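Local coordinates for protein putative uronate isomerase (Thermotoga maritima, PDB 4NAR) that belongs to the lactate racemase family and may have lactate racemase-like isomerase activity, though its own reaction is not established, at residues Pro9-Glu12 and Glu13-Lys16; Val152-Glu155 and Ser156-Phe159; Ile192-Val195 and Asp196-Ala199; Lys287-Tyr290 and Lys291-Pro295. One frame throughout, in Å; residues are numbered along the deposited sequence.

Interaction 1 (Pro9-Glu12 and Glu13-Lys16); sequences PLTE and EKIK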
loop_
_atom_site.group_PDB
_atom_site.type_symbol
_atom_site.label_atom_id
_atom_site.label_comp_id
_atom_site.label_asym_id
_atom_site.label_seq_id
_atom_site.Cartn_x
_atom_site.Cartn_y
_atom_site.Cartn_z
ATOM N N PRO A 9 15.837 16.368 -10.631
ATOM C CA PRO A 9 15.043 15.953 -9.462
ATOM C C PRO A 9 14.437 17.140 -8.696
ATOM O O PRO A 9 14.935 18.268 -8.817
ATOM C CB PRO A 9 16.070 15.235 -8.582
ATOM C CG PRO A 9 17.385 15.958 -8.898
ATOM C CD PRO A 9 17.293 16.339 -10.370
ATOM N N LEU A 10 13.369 16.888 -7.935
ATOM C CA LEU A 10 12.829 17.885 -7.015
ATOM C C LEU A 10 13.810 18.007 -5.852
ATOM O O LEU A 10 14.219 16.991 -5.273
ATOM C CB LEU A 10 11.457 17.459 -6.504
ATOM C CG LEU A 10 10.887 18.270 -5.345
ATOM C CD1 LEU A 10 10.595 19.686 -5.803
ATOM C CD2 LEU A 10 9.633 17.594 -4.784
ATOM N N THR A 11 14.215 19.233 -5.517
ATOM C CA THR A 11 15.300 19.415 -4.547
ATOM C C THR A 11 14.827 19.697 -3.136
ATOM O O THR A 11 13.734 20.246 -2.935
ATOM C CB THR A 11 16.260 20.557 -4.943
ATOM O OG1 THR A 11 15.576 21.821 -4.857
ATOM C CG2 THR A 11 16.828 20.330 -6.355
ATOM N N GLU A 12 15.665 19.334 -2.164
ATOM C CA GLU A 12 15.433 19.693 -0.768
ATOM C C GLU A 12 15.219 21.211 -0.618
ATOM O O GLU A 12 14.375 21.656 0.170
ATOM C CB GLU A 12 16.590 19.227 0.124
ATOM C CG GLU A 12 16.167 18.991 1.570
ATOM C CD GLU A 12 17.323 18.670 2.508
ATOM O OE1 GLU A 12 17.255 19.121 3.674
ATOM O OE2 GLU A 12 18.278 17.957 2.099
ATOM N N GLU A 13 15.961 22.000 -1.394
ATOM C CA GLU A 13 15.829 23.453 -1.328
ATOM C C GLU A 13 14.426 23.908 -1.712
ATOM O O GLU A 13 13.815 24.693 -0.980
ATOM C CB GLU A 13 16.875 24.159 -2.197
ATOM C CG GLU A 13 17.433 25.421 -1.534
ATOM C CD GLU A 13 17.367 26.659 -2.425
ATOM O OE1 GLU A 13 17.970 26.630 -3.524
ATOM O OE2 GLU A 13 16.722 27.661 -2.018
ATOM N N LYS A 14 13.933 23.428 -2.856
ATOM C CA LYS A 14 12.570 23.730 -3.297
ATOM C C LYS A 14 11.546 23.228 -2.273
ATOM O O LYS A 14 10.600 23.941 -1.929
ATOM C CB LYS A 14 12.266 23.101 -4.666
ATOM C CG LYS A 14 12.744 23.882 -5.901
ATOM C CD LYS A 14 12.606 23.024 -7.182
ATOM C CE LYS A 14 11.501 23.538 -8.100
ATOM N NZ LYS A 14 10.313 23.968 -7.310
ATOM N N ILE A 15 11.736 21.998 -1.797
ATOM C CA ILE A 15 10.836 21.408 -0.806
ATOM C C ILE A 15 10.751 22.307 0.427
ATOM O O ILE A 15 9.646 22.680 0.850
ATOM C CB ILE A 15 11.273 19.972 -0.425
ATOM C CG1 ILE A 15 10.909 19.002 -1.559
ATOM C CG2 ILE A 15 10.652 19.542 0.904
ATOM C CD1 ILE A 15 11.599 17.651 -1.460
ATOM N N LYS A 16 11.916 22.685 0.959
ATOM C CA LYS A 16 12.008 23.627 2.083
ATOM C C LYS A 16 11.243 24.950 1.870
ATOM O O LYS A 16 10.541 25.422 2.778
ATOM C CB LYS A 16 13.477 23.894 2.440
ATOM C CG LYS A 16 14.102 22.796 3.285
ATOM C CD LYS A 16 15.627 22.712 3.119
ATOM C CE LYS A 16 16.371 23.705 4.009
ATOM N NZ LYS A 16 17.829 23.362 4.098
#
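Thr-11 and Lys-14 meet through a capping hydrogen bond at the start of helix 12-24. The N-H of Lys-14 points almost straight at Thr-11 OG1, with N to OG1 3.0 Å and an angle of 171° at the hydrogen. The hydroxyl sits between the backbone N and the carbonyl carbon of its own residue (chi1 67°), which turns it toward the helix start.

Two backbone bonds begin the regular helix. Ile-15 N donates to Thr-11 O at 2.9 Å. Lys-16 N donates to Glu-12 O at 2.8 Å.

The apolar contact lies between Leu-10 and Ile-15, whose side chains cross at about a right angle. Leu-10 CD2 lies 3.7 Å from Ile-15 CG1. The other branch, Leu-10 CD1, rests on the aliphatic part of Lys-14, 4.0 Å from its CB. Leu-10 also packs on Pro-233 and Leu-236 of strand 231-240.

Charge plays a looser part. Glu-12 OE1 stands 4.3 Å from Lys-16 NZ, beyond salt-bridge range. That oxygen is hydrogen-bonded to Asn-51 ND2 of helix 45-58, which Lys-16 also touches.

Threonine as N-cap, with a leucine just before it packing on an isoleucine inside the first turn, is characteristic of a capped helix N-terminus with a hydrophobic staple.

Interaction 2 (Val152-Glu155 and Ser156-Phe159); sequences VPHE and STGF. With SO4 (sulfate ion), chain C.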
loop_
_atom_site.group_PDB
_atom_site.type_symbol
_atom_site.label_atom_id
_atom_site.label_comp_id
_atom_site.label_asym_id
_atom_site.label_seq_id
_atom_site.Cartn_x
_atom_site.Cartn_y
_atom_site.Cartn_z
ATOM N N VAL A 152 1.756 5.893 -6.212
ATOM C CA VAL A 152 2.383 4.870 -7.033
ATOM C C VAL A 152 1.249 3.931 -7.468
ATOM O O VAL A 152 0.213 3.868 -6.806
ATOM C CB VAL A 152 3.480 4.149 -6.187
ATOM C CG1 VAL A 152 3.470 2.636 -6.373
ATOM C CG2 VAL A 152 4.862 4.730 -6.484
ATOM N N PRO A 153 1.405 3.230 -8.603
ATOM C CA PRO A 153 0.296 2.346 -8.996
ATOM C C PRO A 153 0.104 1.243 -7.961
ATOM O O PRO A 153 1.098 0.725 -7.451
ATOM C CB PRO A 153 0.772 1.741 -10.316
ATOM C CG PRO A 153 1.849 2.666 -10.806
ATOM C CD PRO A 153 2.507 3.215 -9.583
ATOM N N HIS A 154 -1.144 0.891 -7.657
ATOM C CA HIS A 154 -1.420 -0.020 -6.558
ATOM C C HIS A 154 -2.473 -1.061 -6.915
ATOM O O HIS A 154 -3.489 -0.745 -7.566
ATOM C CB HIS A 154 -1.849 0.774 -5.326
ATOM C CG HIS A 154 -1.795 -0.008 -4.043
ATOM N ND1 HIS A 154 -2.832 -0.811 -3.613
ATOM C CD2 HIS A 154 -0.838 -0.080 -3.085
ATOM C CE1 HIS A 154 -2.512 -1.350 -2.445
ATOM N NE2 HIS A 154 -1.309 -0.924 -2.105
ATOM N N GLU A 155 -2.223 -2.292 -6.458
ATOM C CA GLU A 155 -3.027 -3.460 -6.812
ATOM C C GLU A 155 -4.455 -3.448 -6.240
ATOM O O GLU A 155 -5.325 -4.167 -6.753
ATOM C CB GLU A 155 -2.322 -4.742 -6.344
ATOM C CG GLU A 155 -2.258 -4.885 -4.811
ATOM C CD GLU A 155 -1.122 -4.049 -4.177
ATOM O OE1 GLU A 155 -0.439 -3.271 -4.905
ATOM O OE2 GLU A 155 -0.895 -4.171 -2.944
ATOM N N SER A 156 -4.688 -2.668 -5.178
ATOM C CA SER A 156 -6.007 -2.622 -4.528
ATOM C C SER A 156 -6.715 -1.268 -4.670
ATOM O O SER A 156 -7.944 -1.203 -4.640
ATOM C CB SER A 156 -5.927 -2.974 -3.032
ATOM O OG SER A 156 -5.407 -4.277 -2.822
ATOM N N THR A 157 -5.950 -0.191 -4.803
ATOM C CA THR A 157 -6.553 1.142 -4.857
ATOM C C THR A 157 -6.262 1.920 -6.144
ATOM O O THR A 157 -6.324 3.149 -6.140
ATOM C CB THR A 157 -6.102 2.004 -3.658
ATOM O OG1 THR A 157 -4.673 2.166 -3.699
ATOM C CG2 THR A 157 -6.507 1.337 -2.341
ATOM N N GLY A 158 -5.930 1.208 -7.227
ATOM C CA GLY A 158 -5.549 1.829 -8.492
ATOM C C GLY A 158 -4.212 2.533 -8.371
ATOM O O GLY A 158 -3.239 2.185 -9.049
ATOM N N PHE A 159 -4.162 3.533 -7.501
ATOM C CA PHE A 159 -2.923 4.224 -7.155
ATOM C C PHE A 159 -2.877 4.319 -5.634
ATOM O O PHE A 159 -3.927 4.251 -4.990
ATOM C CB PHE A 159 -2.904 5.640 -7.760
ATOM C CG PHE A 159 -2.619 5.661 -9.245
ATOM C CD1 PHE A 159 -1.298 5.675 -9.710
ATOM C CD2 PHE A 159 -3.667 5.628 -10.185
ATOM C CE1 PHE A 159 -1.018 5.672 -11.090
ATOM C CE2 PHE A 159 -3.390 5.629 -11.577
ATOM C CZ PHE A 159 -2.066 5.647 -12.024
HETATM S S SO4 C . 1.066 -0.429 0.378
HETATM O O1 SO4 C . 0.467 0.861 -0.023
HETATM O O2 SO4 C . 1.477 -0.361 1.793
HETATM O O3 SO4 C . 0.130 -1.555 0.221
HETATM O O4 SO4 C . 2.243 -0.645 -0.470
#
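His-154 ND1 accepts from two backbone N-H groups of the turn that follows it. Ser-156 N lies 3.1 Å from ND1, with an angle of 162° at the hydrogen, and stands 28° out of the ring plane. The bond from Thr-157 N to ND1 is weak, at 3.4 Å, though this donor comes in near the plane at the ring edge.

His-154 NE2 donates to sulfate O3 at 2.8 Å in an almost straight line. The ring is therefore held at both nitrogens, which limits its rotation. Glu-155 adds a further contact: its OE1 sits 3.5 Å above the ring plane, over the centre. Glu-155 CG lies between the backbone N and the carbonyl carbon (chi1 68°), and the chain bends back over the imidazole. Its OE2 forms a salt bridge with Lys-287.

The two arms run antiparallel. His-154 N donates to Gly-158 O at 2.8 Å. Thr-157 OG1 donates to Phe-159 O at 2.6 Å, from above the carbonyl plane, and touches His-154 CB. Phe-159 CE1 approaches Pro-153 CG at 4.2 Å, the two side chains crossing at a slant. Both residues pack on helix 241-259.

The sulfate probably came from the crystallisation liquor. Lys-287, from helix 287-290, completes its pocket together with Arg-41 and Lys-164. A short, weakly bonded beta hairpin, in the part matching the lactate racemase N-terminal domain, thus presents a histidine to a basic pocket consistent with anion binding.

Interaction 3 (Ile192-Val195 and Asp196-Ala199); sequences IGTV and DNPA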
loop_
_atom_site.group_PDB
_atom_site.type_symbol
_atom_site.label_atom_id
_atom_site.label_comp_id
_atom_site.label_asym_id
_atom_site.label_seq_id
_atom_site.Cartn_x
_atom_site.Cartn_y
_atom_site.Cartn_z
ATOM N N ILE A 192 -5.513 -2.059 -11.383
ATOM C CA ILE A 192 -4.228 -1.406 -11.112
ATOM C C ILE A 192 -3.932 -0.242 -12.081
ATOM O O ILE A 192 -4.204 -0.337 -13.289
ATOM C CB ILE A 192 -3.060 -2.426 -11.082
ATOM C CG1 ILE A 192 -1.829 -1.817 -10.402
ATOM C CG2 ILE A 192 -2.740 -2.962 -12.489
ATOM C CD1 ILE A 192 -0.806 -2.864 -9.931
ATOM N N GLY A 193 -3.427 0.870 -11.540
ATOM C CA GLY A 193 -3.149 2.045 -12.355
ATOM C C GLY A 193 -4.358 2.796 -12.930
ATOM O O GLY A 193 -4.225 3.501 -13.933
ATOM N N THR A 194 -5.527 2.662 -12.303
ATOM C CA THR A 194 -6.685 3.501 -12.621
ATOM C C THR A 194 -6.912 4.505 -11.491
ATOM O O THR A 194 -6.825 4.147 -10.317
ATOM C CB THR A 194 -7.975 2.662 -12.769
ATOM O OG1 THR A 194 -8.254 1.988 -11.527
ATOM C CG2 THR A 194 -7.841 1.638 -13.896
ATOM N N VAL A 195 -7.212 5.756 -11.840
ATOM C CA VAL A 195 -7.455 6.790 -10.840
ATOM C C VAL A 195 -8.696 6.483 -9.993
ATOM O O VAL A 195 -8.674 6.634 -8.769
ATOM C CB VAL A 195 -7.593 8.195 -11.495
ATOM C CG1 VAL A 195 -7.964 9.259 -10.437
ATOM C CG2 VAL A 195 -6.290 8.573 -12.222
ATOM N N ASP A 196 -9.763 6.039 -10.654
ATOM C CA ASP A 196 -11.057 5.819 -10.006
ATOM C C ASP A 196 -11.445 4.334 -10.127
ATOM O O ASP A 196 -11.102 3.685 -11.122
ATOM C CB ASP A 196 -12.118 6.714 -10.663
ATOM C CG ASP A 196 -13.466 6.677 -9.932
ATOM O OD1 ASP A 196 -14.477 7.143 -10.522
ATOM O OD2 ASP A 196 -13.520 6.199 -8.769
ATOM N N ASN A 197 -12.151 3.816 -9.121
ATOM C CA ASN A 197 -12.447 2.386 -8.994
ATOM C C ASN A 197 -13.205 2.146 -7.682
ATOM O O ASN A 197 -13.340 3.078 -6.867
ATOM C CB ASN A 197 -11.145 1.581 -9.015
ATOM C CG ASN A 197 -10.154 2.069 -7.982
ATOM O OD1 ASN A 197 -10.365 1.915 -6.766
ATOM N ND2 ASN A 197 -9.060 2.674 -8.458
ATOM N N PRO A 198 -13.711 0.914 -7.459
ATOM C CA PRO A 198 -14.564 0.738 -6.267
ATOM C C PRO A 198 -13.905 1.062 -4.917
ATOM O O PRO A 198 -14.554 1.699 -4.075
ATOM C CB PRO A 198 -14.932 -0.754 -6.306
ATOM C CG PRO A 198 -14.818 -1.132 -7.756
ATOM C CD PRO A 198 -13.687 -0.302 -8.302
ATOM N N ALA A 199 -12.671 0.602 -4.704
ATOM C CA ALA A 199 -11.967 0.828 -3.429
ATOM C C ALA A 199 -11.754 2.320 -3.177
ATOM O O ALA A 199 -11.895 2.807 -2.050
ATOM C CB ALA A 199 -10.622 0.106 -3.415
#
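Thr-194 and Asn-197 turn their side chains toward each other across the bend before helix 198-213. The two side chains approach at a slant. Asn-197 presents its amide nitrogen, and Thr-194 presents its hydroxyl. ND2 of Asn-197 lies 3.2 Å from OG1 of Thr-194, with an angle of 152° at the hydrogen. The oxygen is 20° out of the amide plane.

In Asn-197, CG sits between the backbone N and the carbonyl carbon (chi1 54°). This keeps the amide close to the helix start. ND2 then faces Thr-194, while OD1 accepts from Arg-200 N in the first turn of the helix. Thr-194 OG1 is also bonded to Leu-191 O, at the end of helix 188-191. The hydroxyl therefore joins the end of one helix to the cap of the next.

Asp-196 starts away from 192-195, but its OD2 comes back to 2.8 Å from Asn-197 N, a weak and bent bond. The same oxygen forms a salt bridge with Lys-201. Val-195 gives its backbone oxygen to Tyr-249 OH.

Asn-197, followed by proline as the first helical residue, makes a classical asparagine N-cap in a tight helix-to-helix connection.

Interaction 4 (Lys287-Tyr290 and Lys291-Pro295); sequences KGSY and KLQRP. With SO4 (sulfate ion), chain C.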
loop_
_atom_site.group_PDB
_atom_site.type_symbol
_atom_site.label_atom_id
_atom_site.label_comp_id
_atom_site.label_asym_id
_atom_site.label_seq_id
_atom_site.Cartn_x
_atom_site.Cartn_y
_atom_site.Cartn_z
ATOM N N LYS A 287 3.680 -7.815 -4.338
ATOM C CA LYS A 287 3.779 -6.744 -5.353
ATOM C C LYS A 287 4.516 -7.186 -6.628
ATOM O O LYS A 287 4.228 -6.698 -7.728
ATOM C CB LYS A 287 4.467 -5.505 -4.774
ATOM C CG LYS A 287 3.508 -4.456 -4.220
ATOM C CD LYS A 287 4.122 -3.712 -3.032
ATOM C CE LYS A 287 3.249 -2.546 -2.602
ATOM N NZ LYS A 287 1.832 -2.973 -2.342
ATOM N N GLY A 288 5.457 -8.117 -6.463
ATOM C CA GLY A 288 6.155 -8.715 -7.585
ATOM C C GLY A 288 5.217 -9.383 -8.573
ATOM O O GLY A 288 5.417 -9.274 -9.789
ATOM N N SER A 289 4.197 -10.074 -8.067
ATOM C CA SER A 289 3.185 -10.645 -8.954
ATOM C C SER A 289 2.211 -9.579 -9.510
ATOM O O SER A 289 1.971 -9.527 -10.734
ATOM C CB SER A 289 2.423 -11.767 -8.252
ATOM O OG SER A 289 1.267 -12.146 -8.986
ATOM N N TYR A 290 1.670 -8.725 -8.631
ATOM C CA TYR A 290 0.648 -7.751 -9.056
ATOM C C TYR A 290 1.118 -6.869 -10.214
ATOM O O TYR A 290 0.333 -6.557 -11.119
ATOM C CB TYR A 290 0.213 -6.817 -7.923
ATOM C CG TYR A 290 0.035 -7.459 -6.571
ATOM C CD1 TYR A 290 -0.531 -8.726 -6.434
ATOM C CD2 TYR A 290 0.434 -6.794 -5.417
ATOM C CE1 TYR A 290 -0.692 -9.300 -5.192
ATOM C CE2 TYR A 290 0.278 -7.365 -4.161
ATOM C CZ TYR A 290 -0.284 -8.619 -4.054
ATOM O OH TYR A 290 -0.431 -9.190 -2.806
ATOM N N LYS A 291 2.383 -6.445 -10.177
ATOM C CA LYS A 291 2.877 -5.491 -11.179
ATOM C C LYS A 291 3.033 -6.105 -12.566
ATOM O O LYS A 291 3.279 -5.386 -13.540
ATOM C CB LYS A 291 4.196 -4.841 -10.749
ATOM C CG LYS A 291 4.088 -4.003 -9.480
ATOM C CD LYS A 291 3.000 -2.953 -9.606
ATOM C CE LYS A 291 3.418 -1.642 -8.948
ATOM N NZ LYS A 291 3.546 -1.678 -7.450
ATOM N N LEU A 292 2.859 -7.423 -12.655
ATOM C CA LEU A 292 3.013 -8.121 -13.924
ATOM C C LEU A 292 1.697 -8.699 -14.465
ATOM O O LEU A 292 1.712 -9.538 -15.368
ATOM C CB LEU A 292 4.071 -9.220 -13.777
ATOM C CG LEU A 292 5.481 -8.702 -13.413
ATOM C CD1 LEU A 292 6.459 -9.837 -13.070
ATOM C CD2 LEU A 292 6.049 -7.791 -14.529
ATOM N N GLN A 293 0.562 -8.245 -13.936
ATOM C CA GLN A 293 -0.727 -8.885 -14.259
ATOM C C GLN A 293 -1.641 -8.180 -15.266
ATOM O O GLN A 293 -2.747 -8.665 -15.530
ATOM C CB GLN A 293 -1.521 -9.178 -12.983
ATOM C CG GLN A 293 -0.944 -10.307 -12.145
ATOM C CD GLN A 293 -1.828 -10.650 -10.954
ATOM O OE1 GLN A 293 -3.074 -10.615 -11.041
ATOM N NE2 GLN A 293 -1.187 -10.966 -9.822
ATOM N N ARG A 294 -1.215 -7.044 -15.817
ATOM C CA ARG A 294 -1.916 -6.514 -16.982
ATOM C C ARG A 294 -1.990 -7.573 -18.082
ATOM O O ARG A 294 -1.077 -8.410 -18.221
ATOM C CB ARG A 294 -1.290 -5.214 -17.477
ATOM C CG ARG A 294 -1.808 -4.042 -16.662
ATOM C CD ARG A 294 -1.612 -2.710 -17.329
ATOM N NE ARG A 294 -2.373 -1.706 -16.597
ATOM C CZ ARG A 294 -2.164 -0.394 -16.668
ATOM N NH1 ARG A 294 -1.210 0.089 -17.460
ATOM N NH2 ARG A 294 -2.909 0.432 -15.933
ATOM N N PRO A 295 -3.102 -7.577 -18.837
ATOM C CA PRO A 295 -3.281 -8.658 -19.811
ATOM C C PRO A 295 -2.192 -8.610 -20.879
ATOM O O PRO A 295 -1.853 -7.513 -21.365
ATOM C CB PRO A 295 -4.661 -8.369 -20.421
ATOM C CG PRO A 295 -4.957 -6.943 -20.105
ATOM C CD PRO A 295 -4.242 -6.640 -18.816
HETATM S S SO4 C . 1.066 -0.429 0.378
HETATM O O1 SO4 C . 0.467 0.861 -0.023
HETATM O O2 SO4 C . 1.477 -0.361 1.793
HETATM O O3 SO4 C . 0.130 -1.555 0.221
HETATM O O4 SO4 C . 2.243 -0.645 -0.470
#
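Residues 287-290 form a short helical turn, with Lys-291 N bonded to Lys-287 O at 3.1 Å and Leu-292 N to Ser-289 O at 3.0 Å, that runs into a type I beta turn from Tyr-290 to Gln-293, closed by Gln-293 N to Tyr-290 O at 3.3 Å.

Among the side chains, Gln-293 returns to Ser-289. Its NE2 lies 2.8 Å from Ser-289 OG, with a bent angle of 137°. With chi1 at 168°, the Ser-289 hydroxyl swings opposite its own N and toward the amide of Gln-293. Tyr-290 runs beside Gln-293, pointing the same way. NE2 of Gln-293 meets the ring at its edge, 4.1 Å from Tyr-290 CD1, with ring and amide planes 65° apart.

Lys-287 and Lys-291 extend in roughly the same direction but find different partners. Lys-287 NZ pairs with Glu-155 and makes weak bonds to the sulfate, the shorter to O4 at 3.0 Å. Lys-291 NZ, 5.5 Å from Lys-287 NZ, donates to Gly-416 O.

The chemistry implies a buried polar turn whose Gln-293 NE2 and Ser-289 OG bond both to each other and to backbone oxygens of helix 347-357, those of Asn-355 and Val-356 respectively. Lys-287, shared between Glu-155 and the sulfate, probably helps hold an anion there.

How the interactions relate
Interactions 2, 3 and 4 form one connected group, while interaction 1 lies apart at the start of helix 12-24. Its centre is about 26 Å from that of interaction 2, and their nearest atoms are about 14 Å apart. Interactions 2 and 3 have centres about 7 Å apart and join through Gly-193 N to Gly-158 O at 2.8 Å, a probable hydrogen bond. Glu-155 OE2 to Lys-287 NZ, a 3.0 Å salt bridge, ties interactions 2 and 4. Interaction 3 reaches interaction 4 through Ile-192 O and Arg-294 NH2, probably hydrogen-bonded at 3.0 Å. His-154 of interaction 2 and, weakly, Lys-287 of interaction 4 hold the sulfate, with Arg-41 and Lys-164 from elsewhere.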